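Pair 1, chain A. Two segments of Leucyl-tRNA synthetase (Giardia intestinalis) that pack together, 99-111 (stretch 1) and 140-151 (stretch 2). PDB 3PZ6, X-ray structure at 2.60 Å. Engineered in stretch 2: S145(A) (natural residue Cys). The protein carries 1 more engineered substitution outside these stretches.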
# COMPACT_ATOMS: atom_id res chain seq x y z
N TRP A 99 0.84 2.49 4.33
CA TRP A 99 1.14 3.52 5.32
C TRP A 99 0.81 4.90 4.79
O TRP A 99 1.08 5.21 3.64
CB TRP A 99 2.63 3.51 5.68
CG TRP A 99 3.20 2.22 6.16
CD1 TRP A 99 4.16 1.48 5.53
CD2 TRP A 99 2.90 1.52 7.38
NE1 TRP A 99 4.46 0.36 6.27
CE2 TRP A 99 3.71 0.36 7.41
CE3 TRP A 99 2.01 1.76 8.44
CZ2 TRP A 99 3.66 -0.56 8.46
CZ3 TRP A 99 1.97 0.85 9.49
CH2 TRP A 99 2.80 -0.30 9.49
N VAL A 100 0.21 5.73 5.65
CA VAL A 100 0.05 7.16 5.38
C VAL A 100 0.50 7.93 6.61
O VAL A 100 0.51 7.38 7.70
CB VAL A 100 -1.41 7.56 5.04
CG1 VAL A 100 -1.92 6.82 3.80
CG2 VAL A 100 -2.33 7.35 6.24
N LEU A 101 0.90 9.18 6.42
CA LEU A 101 1.20 10.06 7.55
C LEU A 101 -0.11 10.56 8.14
O LEU A 101 -0.87 11.26 7.46
CB LEU A 101 2.10 11.23 7.14
CG LEU A 101 2.49 12.20 8.27
CD1 LEU A 101 3.40 11.53 9.32
CD2 LEU A 101 3.14 13.46 7.72
N PRO A 102 -0.39 10.19 9.41
CA PRO A 102 -1.66 10.52 10.06
C PRO A 102 -1.98 12.01 10.03
O PRO A 102 -3.15 12.39 10.05
CB PRO A 102 -1.45 10.06 11.50
CG PRO A 102 -0.45 8.95 11.37
CD PRO A 102 0.49 9.41 10.29
N THR A 103 -0.95 12.84 9.97
CA THR A 103 -1.11 14.30 9.95
C THR A 103 -0.90 14.88 8.55
O THR A 103 -1.14 16.06 8.31
CB THR A 103 -0.18 14.98 10.95
OG1 THR A 103 1.13 14.40 10.85
CG2 THR A 103 -0.69 14.78 12.35
N GLY A 104 -0.46 14.03 7.62
CA GLY A 104 -0.25 14.44 6.24
C GLY A 104 -1.46 15.09 5.57
O GLY A 104 -2.62 14.76 5.87
N ARG A 105 -1.17 16.03 4.68
CA ARG A 105 -2.19 16.61 3.82
C ARG A 105 -2.03 16.06 2.41
O ARG A 105 -1.04 16.33 1.74
CB ARG A 105 -2.09 18.13 3.82
CG ARG A 105 -3.36 18.83 3.37
CD ARG A 105 -3.30 20.33 3.61
NE ARG A 105 -2.44 21.03 2.66
CZ ARG A 105 -2.50 22.34 2.41
NH1 ARG A 105 -3.39 23.10 3.03
NH2 ARG A 105 -1.68 22.88 1.52
N TYR A 106 -3.00 15.28 1.98
CA TYR A 106 -3.00 14.71 0.64
C TYR A 106 -4.06 15.42 -0.19
O TYR A 106 -4.86 16.19 0.33
CB TYR A 106 -3.27 13.20 0.71
CG TYR A 106 -2.24 12.44 1.54
CD1 TYR A 106 -1.08 11.94 0.95
CD2 TYR A 106 -2.43 12.25 2.91
CE1 TYR A 106 -0.14 11.26 1.70
CE2 TYR A 106 -1.49 11.57 3.67
CZ TYR A 106 -0.34 11.08 3.06
OH TYR A 106 0.60 10.41 3.80
N GLY A 107 -4.05 15.17 -1.49
CA GLY A 107 -5.04 15.75 -2.38
C GLY A 107 -5.56 14.73 -3.36
O GLY A 107 -4.85 13.80 -3.72
N ALA A 108 -6.81 14.92 -3.78
CA ALA A 108 -7.41 14.08 -4.81
C ALA A 108 -7.30 14.77 -6.17
O ALA A 108 -7.69 15.93 -6.31
CB ALA A 108 -8.86 13.77 -4.47
N TYR A 109 -6.74 14.07 -7.15
CA TYR A 109 -6.51 14.62 -8.48
C TYR A 109 -7.03 13.68 -9.56
O TYR A 109 -7.25 12.50 -9.31
CB TYR A 109 -5.02 14.86 -8.72
CG TYR A 109 -4.32 15.70 -7.68
CD1 TYR A 109 -4.18 17.08 -7.84
CD2 TYR A 109 -3.77 15.11 -6.54
CE1 TYR A 109 -3.52 17.85 -6.88
CE2 TYR A 109 -3.12 15.87 -5.58
CZ TYR A 109 -2.99 17.24 -5.76
OH TYR A 109 -2.34 17.98 -4.80
N TYR A 110 -7.23 14.23 -10.76
CA TYR A 110 -7.46 13.43 -11.95
C TYR A 110 -6.12 13.19 -12.66
O TYR A 110 -5.29 14.10 -12.76
CB TYR A 110 -8.41 14.14 -12.92
CG TYR A 110 -9.88 14.11 -12.54
CD1 TYR A 110 -10.61 12.93 -12.59
CD2 TYR A 110 -10.54 15.28 -12.16
CE1 TYR A 110 -11.96 12.91 -12.26
CE2 TYR A 110 -11.89 15.26 -11.83
CZ TYR A 110 -12.59 14.08 -11.87
OH TYR A 110 -13.92 14.06 -11.54
N ILE A 111 -5.91 11.96 -13.12
CA ILE A 111 -4.78 11.63 -13.99
C ILE A 111 -5.29 11.52 -15.43
O ILE A 111 -4.64 11.95 -16.38
CB ILE A 111 -4.08 10.32 -13.56
CG1 ILE A 111 -3.39 10.49 -12.20
CG2 ILE A 111 -3.08 9.82 -14.62
CD1 ILE A 111 -2.11 11.33 -12.21
N GLU A 140 0.43 22.08 -14.55
CA GLU A 140 -0.83 22.39 -13.88
C GLU A 140 -1.50 21.14 -13.33
O GLU A 140 -1.37 20.05 -13.89
CB GLU A 140 -1.77 23.13 -14.84
N LEU A 141 -2.23 21.30 -12.23
CA LEU A 141 -2.91 20.19 -11.56
C LEU A 141 -4.39 20.12 -11.93
O LEU A 141 -4.99 21.13 -12.29
CB LEU A 141 -2.78 20.32 -10.03
CG LEU A 141 -1.43 20.26 -9.29
CD1 LEU A 141 -0.50 19.19 -9.87
CD2 LEU A 141 -0.73 21.62 -9.24
N ASP A 142 -4.96 18.92 -11.85
CA ASP A 142 -6.41 18.75 -11.95
C ASP A 142 -6.98 18.42 -10.57
O ASP A 142 -7.49 17.32 -10.34
CB ASP A 142 -6.78 17.67 -12.98
CG ASP A 142 -8.24 17.77 -13.42
OD1 ASP A 142 -9.07 18.36 -12.68
OD2 ASP A 142 -8.57 17.25 -14.50
N PHE A 143 -6.87 19.40 -9.67
CA PHE A 143 -7.28 19.30 -8.27
C PHE A 143 -8.78 19.10 -8.12
O PHE A 143 -9.57 19.75 -8.81
CB PHE A 143 -6.84 20.57 -7.54
CG PHE A 143 -7.01 20.52 -6.05
CD1 PHE A 143 -5.97 20.07 -5.24
CD2 PHE A 143 -8.19 20.97 -5.45
CE1 PHE A 143 -6.11 20.05 -3.85
CE2 PHE A 143 -8.34 20.94 -4.06
CZ PHE A 143 -7.30 20.48 -3.26
N ILE A 144 -9.18 18.21 -7.22
CA ILE A 144 -10.59 17.94 -6.93
C ILE A 144 -10.95 18.41 -5.53
O ILE A 144 -11.77 19.31 -5.36
CB ILE A 144 -10.94 16.45 -7.09
CG1 ILE A 144 -10.56 15.96 -8.49
CG2 ILE A 144 -12.43 16.20 -6.82
CD1 ILE A 144 -10.37 14.46 -8.57
N SER A 145 -10.34 17.78 -4.53
CA SER A 145 -10.52 18.15 -3.13
C SER A 145 -9.35 17.64 -2.29
O SER A 145 -8.57 16.79 -2.74
CB SER A 145 -11.86 17.67 -2.56
OG SER A 145 -12.05 16.27 -2.74
N GLU A 146 -9.24 18.18 -1.09
CA GLU A 146 -8.15 17.86 -0.18
C GLU A 146 -8.53 16.65 0.66
O GLU A 146 -9.69 16.53 1.07
CB GLU A 146 -7.87 19.07 0.71
CG GLU A 146 -6.53 19.09 1.38
CD GLU A 146 -6.34 20.34 2.21
OE1 GLU A 146 -6.08 21.41 1.63
OE2 GLU A 146 -6.44 20.25 3.46
N ILE A 147 -7.57 15.76 0.89
CA ILE A 147 -7.79 14.59 1.74
C ILE A 147 -6.73 14.57 2.84
O ILE A 147 -5.54 14.57 2.55
CB ILE A 147 -7.71 13.26 0.93
CG1 ILE A 147 -8.69 13.25 -0.26
CG2 ILE A 147 -7.96 12.05 1.84
CD1 ILE A 147 -10.17 13.12 0.11
N SER A 148 -7.16 14.57 4.10
CA SER A 148 -6.21 14.45 5.21
C SER A 148 -5.85 12.99 5.50
O SER A 148 -6.60 12.08 5.13
CB SER A 148 -6.72 15.14 6.48
OG SER A 148 -7.92 14.56 6.95
N GLY A 149 -4.71 12.77 6.15
CA GLY A 149 -4.31 11.43 6.59
C GLY A 149 -5.37 10.78 7.46
O GLY A 149 -5.67 9.60 7.31
N SER A 150 -5.94 11.58 8.36
CA SER A 150 -7.06 11.19 9.20
C SER A 150 -8.19 10.50 8.44
O SER A 150 -8.73 9.49 8.90
CB SER A 150 -7.62 12.41 9.94
OG SER A 150 -6.98 12.56 11.18
N ASP A 151 -8.56 11.06 7.29
CA ASP A 151 -9.61 10.51 6.45
C ASP A 151 -9.19 9.16 5.86
O ASP A 151 -10.00 8.22 5.79
CB ASP A 151 -9.97 11.49 5.32
CG ASP A 151 -10.53 12.80 5.84
OD1 ASP A 151 -11.20 12.81 6.90
OD2 ASP A 151 -10.31 13.83 5.17
O HOH W 1 -4.66 14.22 9.25
O HOH W 2 -4.84 14.42 11.89
O HOH W 3 -5.12 22.88 5.34
O HOH W 4 -3.50 16.14 -11.85

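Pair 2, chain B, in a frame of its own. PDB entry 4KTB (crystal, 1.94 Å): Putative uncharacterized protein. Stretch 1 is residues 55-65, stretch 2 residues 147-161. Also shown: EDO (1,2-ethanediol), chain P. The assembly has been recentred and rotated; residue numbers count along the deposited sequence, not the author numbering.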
# COMPACT_ATOMS: atom_id res chain seq x y z
N VAL B 55 -10.69 -3.17 -13.00
CA VAL B 55 -11.75 -2.19 -12.89
C VAL B 55 -12.34 -1.91 -14.28
O VAL B 55 -11.63 -1.46 -15.17
CB VAL B 55 -11.24 -0.88 -12.29
CG1 VAL B 55 -12.38 0.11 -12.18
CG2 VAL B 55 -10.63 -1.12 -10.92
N ILE B 56 -13.63 -2.20 -14.42
CA ILE B 56 -14.34 -2.02 -15.69
C ILE B 56 -15.18 -0.75 -15.70
O ILE B 56 -15.17 0.01 -16.67
CB ILE B 56 -15.25 -3.21 -16.00
CG1 ILE B 56 -14.51 -4.53 -15.80
CG2 ILE B 56 -15.79 -3.09 -17.42
CD1 ILE B 56 -13.29 -4.69 -16.71
N GLN B 57 -15.93 -0.53 -14.61
CA GLN B 57 -16.65 0.73 -14.41
C GLN B 57 -16.55 1.27 -12.98
O GLN B 57 -16.25 0.53 -12.05
CB GLN B 57 -18.12 0.62 -14.80
CG GLN B 57 -18.39 0.55 -16.28
CD GLN B 57 -19.87 0.45 -16.56
OE1 GLN B 57 -20.58 -0.33 -15.92
NE2 GLN B 57 -20.35 1.27 -17.48
N VAL B 58 -16.82 2.56 -12.83
CA VAL B 58 -16.91 3.20 -11.51
C VAL B 58 -18.33 3.71 -11.32
O VAL B 58 -18.97 4.14 -12.29
CB VAL B 58 -15.96 4.41 -11.39
CG1 VAL B 58 -16.10 5.09 -10.03
CG2 VAL B 58 -14.54 3.98 -11.61
N GLY B 59 -18.84 3.66 -10.09
CA GLY B 59 -20.19 4.11 -9.83
C GLY B 59 -20.25 5.49 -9.19
O GLY B 59 -19.84 5.65 -8.05
N LEU B 60 -20.77 6.47 -9.92
CA LEU B 60 -20.96 7.82 -9.39
C LEU B 60 -22.43 8.07 -9.09
O LEU B 60 -23.30 7.79 -9.91
CB LEU B 60 -20.47 8.89 -10.37
CG LEU B 60 -19.01 8.84 -10.80
CD1 LEU B 60 -18.65 10.06 -11.62
CD2 LEU B 60 -18.13 8.76 -9.57
N LEU B 61 -22.71 8.59 -7.90
CA LEU B 61 -24.06 8.95 -7.51
C LEU B 61 -24.34 10.33 -8.04
O LEU B 61 -23.45 11.17 -8.08
CB LEU B 61 -24.17 8.96 -5.99
CG LEU B 61 -23.87 7.62 -5.33
CD1 LEU B 61 -23.70 7.77 -3.84
CD2 LEU B 61 -25.00 6.67 -5.62
N LEU B 62 -25.57 10.58 -8.46
CA LEU B 62 -25.95 11.94 -8.82
C LEU B 62 -26.86 12.51 -7.73
O LEU B 62 -27.76 11.83 -7.24
CB LEU B 62 -26.69 11.95 -10.16
CG LEU B 62 -27.18 13.33 -10.62
CD1 LEU B 62 -26.12 14.05 -11.44
CD2 LEU B 62 -28.49 13.20 -11.39
N ARG B 63 -26.62 13.76 -7.34
CA ARG B 63 -27.49 14.42 -6.38
C ARG B 63 -27.43 15.94 -6.45
O ARG B 63 -26.70 16.50 -7.26
CB ARG B 63 -27.25 13.93 -4.95
CG ARG B 63 -25.88 14.22 -4.32
CD ARG B 63 -25.94 13.86 -2.83
NE ARG B 63 -24.64 13.64 -2.21
CZ ARG B 63 -24.29 12.55 -1.54
NH1 ARG B 63 -25.14 11.55 -1.38
NH2 ARG B 63 -23.08 12.45 -1.01
N ALA B 64 -28.22 16.59 -5.61
CA ALA B 64 -28.21 18.04 -5.54
C ALA B 64 -27.13 18.49 -4.57
O ALA B 64 -26.80 17.80 -3.58
CB ALA B 64 -29.56 18.55 -5.09
N THR B 65 -26.56 19.65 -4.87
CA THR B 65 -25.77 20.39 -3.91
C THR B 65 -26.74 21.04 -2.92
O THR B 65 -27.95 21.02 -3.15
CB THR B 65 -24.97 21.51 -4.60
OG1 THR B 65 -25.88 22.39 -5.26
CG2 THR B 65 -24.03 20.93 -5.63
N SER B 147 -28.87 0.42 -6.20
CA SER B 147 -29.81 1.44 -6.60
C SER B 147 -29.57 2.66 -5.72
O SER B 147 -29.41 2.52 -4.51
CB SER B 147 -31.26 0.96 -6.48
OG SER B 147 -31.59 0.58 -5.16
N PRO B 148 -29.52 3.85 -6.33
CA PRO B 148 -29.23 5.08 -5.58
C PRO B 148 -30.25 5.30 -4.47
O PRO B 148 -31.46 5.33 -4.73
CB PRO B 148 -29.35 6.18 -6.64
CG PRO B 148 -30.22 5.59 -7.71
CD PRO B 148 -29.88 4.12 -7.73
N GLN B 149 -29.78 5.45 -3.24
CA GLN B 149 -30.69 5.58 -2.10
C GLN B 149 -30.81 7.00 -1.55
O GLN B 149 -29.93 7.84 -1.73
CB GLN B 149 -30.26 4.65 -0.95
CG GLN B 149 -29.95 3.22 -1.35
CD GLN B 149 -31.20 2.39 -1.55
OE1 GLN B 149 -31.37 1.75 -2.59
NE2 GLN B 149 -32.07 2.39 -0.56
N GLN B 150 -31.92 7.24 -0.86
CA GLN B 150 -32.13 8.46 -0.08
C GLN B 150 -31.96 9.75 -0.91
O GLN B 150 -32.73 9.97 -1.86
CB GLN B 150 -31.24 8.44 1.17
CG GLN B 150 -31.52 7.22 2.07
CD GLN B 150 -30.72 7.18 3.37
OE1 GLN B 150 -29.63 7.75 3.47
NE2 GLN B 150 -31.27 6.50 4.38
N ASN B 151 -30.99 10.59 -0.57
CA ASN B 151 -30.82 11.83 -1.32
C ASN B 151 -30.08 11.66 -2.64
O ASN B 151 -29.78 12.64 -3.31
CB ASN B 151 -30.17 12.92 -0.45
CG ASN B 151 -31.10 13.42 0.64
OD1 ASN B 151 -32.07 12.75 1.01
ND2 ASN B 151 -30.83 14.62 1.16
N ASN B 152 -29.79 10.41 -3.00
CA ASN B 152 -29.17 10.10 -4.28
C ASN B 152 -30.17 9.97 -5.43
O ASN B 152 -30.96 9.05 -5.47
CB ASN B 152 -28.33 8.84 -4.18
CG ASN B 152 -27.15 9.01 -3.28
OD1 ASN B 152 -26.44 9.99 -3.39
ND2 ASN B 152 -26.96 8.08 -2.35
N LEU B 153 -30.10 10.91 -6.37
CA LEU B 153 -31.02 10.95 -7.49
C LEU B 153 -30.79 9.83 -8.49
O LEU B 153 -31.73 9.31 -9.08
CB LEU B 153 -30.93 12.31 -8.17
CG LEU B 153 -31.46 13.43 -7.26
CD1 LEU B 153 -31.06 14.80 -7.77
CD2 LEU B 153 -32.98 13.34 -7.10
N GLU B 154 -29.54 9.42 -8.65
CA GLU B 154 -29.21 8.45 -9.68
C GLU B 154 -27.86 7.81 -9.37
O GLU B 154 -27.11 8.33 -8.56
CB GLU B 154 -29.16 9.15 -11.04
CG GLU B 154 -29.36 8.22 -12.23
CD GLU B 154 -30.82 8.04 -12.63
OE1 GLU B 154 -31.16 8.36 -13.79
OE2 GLU B 154 -31.63 7.56 -11.81
N LEU B 155 -27.57 6.69 -10.02
CA LEU B 155 -26.27 6.05 -9.92
C LEU B 155 -25.72 5.86 -11.33
O LEU B 155 -26.39 5.29 -12.19
CB LEU B 155 -26.40 4.70 -9.22
CG LEU B 155 -25.13 3.84 -9.26
CD1 LEU B 155 -24.04 4.50 -8.44
CD2 LEU B 155 -25.44 2.46 -8.73
N THR B 156 -24.51 6.34 -11.57
CA THR B 156 -23.97 6.30 -12.93
C THR B 156 -22.75 5.38 -13.03
O THR B 156 -21.76 5.57 -12.31
CB THR B 156 -23.58 7.69 -13.44
OG1 THR B 156 -24.59 8.65 -13.07
CG2 THR B 156 -23.45 7.67 -14.95
N TRP B 157 -22.82 4.39 -13.90
CA TRP B 157 -21.68 3.52 -14.14
C TRP B 157 -20.96 3.98 -15.39
O TRP B 157 -21.53 3.99 -16.47
CB TRP B 157 -22.13 2.08 -14.28
CG TRP B 157 -22.65 1.51 -13.00
CD1 TRP B 157 -23.96 1.34 -12.64
CD2 TRP B 157 -21.87 1.06 -11.89
NE1 TRP B 157 -24.04 0.80 -11.38
CE2 TRP B 157 -22.77 0.62 -10.89
CE3 TRP B 157 -20.50 0.98 -11.63
CZ2 TRP B 157 -22.34 0.11 -9.67
CZ3 TRP B 157 -20.08 0.48 -10.42
CH2 TRP B 157 -20.99 0.04 -9.46
N LEU B 158 -19.70 4.35 -15.22
CA LEU B 158 -18.92 4.92 -16.30
C LEU B 158 -17.62 4.17 -16.46
O LEU B 158 -17.06 3.70 -15.48
CB LEU B 158 -18.60 6.37 -15.97
CG LEU B 158 -19.79 7.24 -15.60
CD1 LEU B 158 -19.33 8.28 -14.61
CD2 LEU B 158 -20.34 7.87 -16.85
N THR B 159 -17.13 4.05 -17.70
CA THR B 159 -15.78 3.55 -17.91
C THR B 159 -14.86 4.64 -17.40
O THR B 159 -15.30 5.78 -17.28
CB THR B 159 -15.44 3.29 -19.39
OG1 THR B 159 -15.51 4.52 -20.12
CG2 THR B 159 -16.37 2.28 -19.99
N PRO B 160 -13.60 4.29 -17.10
CA PRO B 160 -12.60 5.27 -16.70
C PRO B 160 -12.58 6.47 -17.63
O PRO B 160 -12.60 7.60 -17.14
CB PRO B 160 -11.30 4.49 -16.84
CG PRO B 160 -11.69 3.12 -16.37
CD PRO B 160 -13.11 2.91 -16.86
N GLU B 161 -12.55 6.23 -18.94
CA GLU B 161 -12.61 7.31 -19.90
C GLU B 161 -13.79 8.20 -19.58
O GLU B 161 -13.64 9.41 -19.44
CB GLU B 161 -12.78 6.77 -21.32
CG GLU B 161 -11.51 6.42 -22.02
CD GLU B 161 -11.66 6.47 -23.52
OE1 GLU B 161 -11.26 7.49 -24.13
OE2 GLU B 161 -12.20 5.50 -24.09
C1 EDO P . -25.08 0.92 -15.90
O1 EDO P . -25.36 -0.47 -15.79
C2 EDO P . -24.54 1.24 -17.29
O2 EDO P . -23.38 0.45 -17.56
O HOH W 5 -23.96 10.24 -11.36

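Where do the two pairs differ most sharply? At the matched positions R105(A) and G59(B). In pair 1 a long charged side chain reaches along the sheet to E146(A), forming a salt bridge with R105(A) NH1 3.5 Å from E146(A) OE1; the oxygen lies over a face of the guanidinium, so charge holds the two together without an N-H pointing at it. In pair 2 the same position has no side chain, and the ring of W157(B) fills the space: G59(B) CA sits 3.9 Å from the centroid of its six-membered ring, over the face, in a CH-pi contact. A CB on G59(B) would be tight, about 3.1 Å from W157(B) CH2. W157(B) itself matches S148(A), a far smaller residue: the other stretch covers 16 Å² of S148(A) but 75 Å² of W157(B).

What backbone do they share? Each is a pair of antiparallel strands, with axes at 150° in pair 1 and 153° in pair 2, and 14 central residues superpose with an RMSD of 0.8 Å. Y106(A) and I147(A) form a hydrogen-bonded pair, with Y106(A) N to I147(A) O at 2.7 Å and I147(A) N to Y106(A) O at 2.8 Å. Their counterparts L60(B) and T156(B) repeat it, with L60(B) N to T156(B) O at 2.7 Å and T156(B) N to L60(B) O at 2.5 Å. The ladder continues through matched atoms: A108(A) O accepts from I144(A) N at 2.9 Å, as L62(B) O does from L153(B) N at 2.7 Å.

How do the side chains fill the face that carries Y106(A) and L60(B)? In pair 1 A108(A) is small, and its CB lies 4.2 Å from I147(A) CG1. In pair 2 L62(B) replaces the alanine, its CB 3.8 Å from E154(B) CB. Farther along, L60(B) CD1 meets L158(B) CD1 at 3.5 Å; L158(B) matches G149(A), which offers no side chain but approaches L101(A) O through its CA at 3.6 Å.

What happens where Y109(A) matches R63(B), and F143(A) matches N152(B)? An aromatic pair in one is a polar approach in the other. The edge of F143(A) turns toward the face of Y109(A), with F143(A) CD1 3.7 Å from Y109(A) CE1, whereas R63(B) NH1 comes within 2.9 Å of N152(B) OD1. At the next position Y110(A) receives I144(A) CD1 over its ring, 3.8 Å from the centroid; A64(B) has no ring to offer, and L153(B) CD1 instead lies 4.0 Å from A64(B) N.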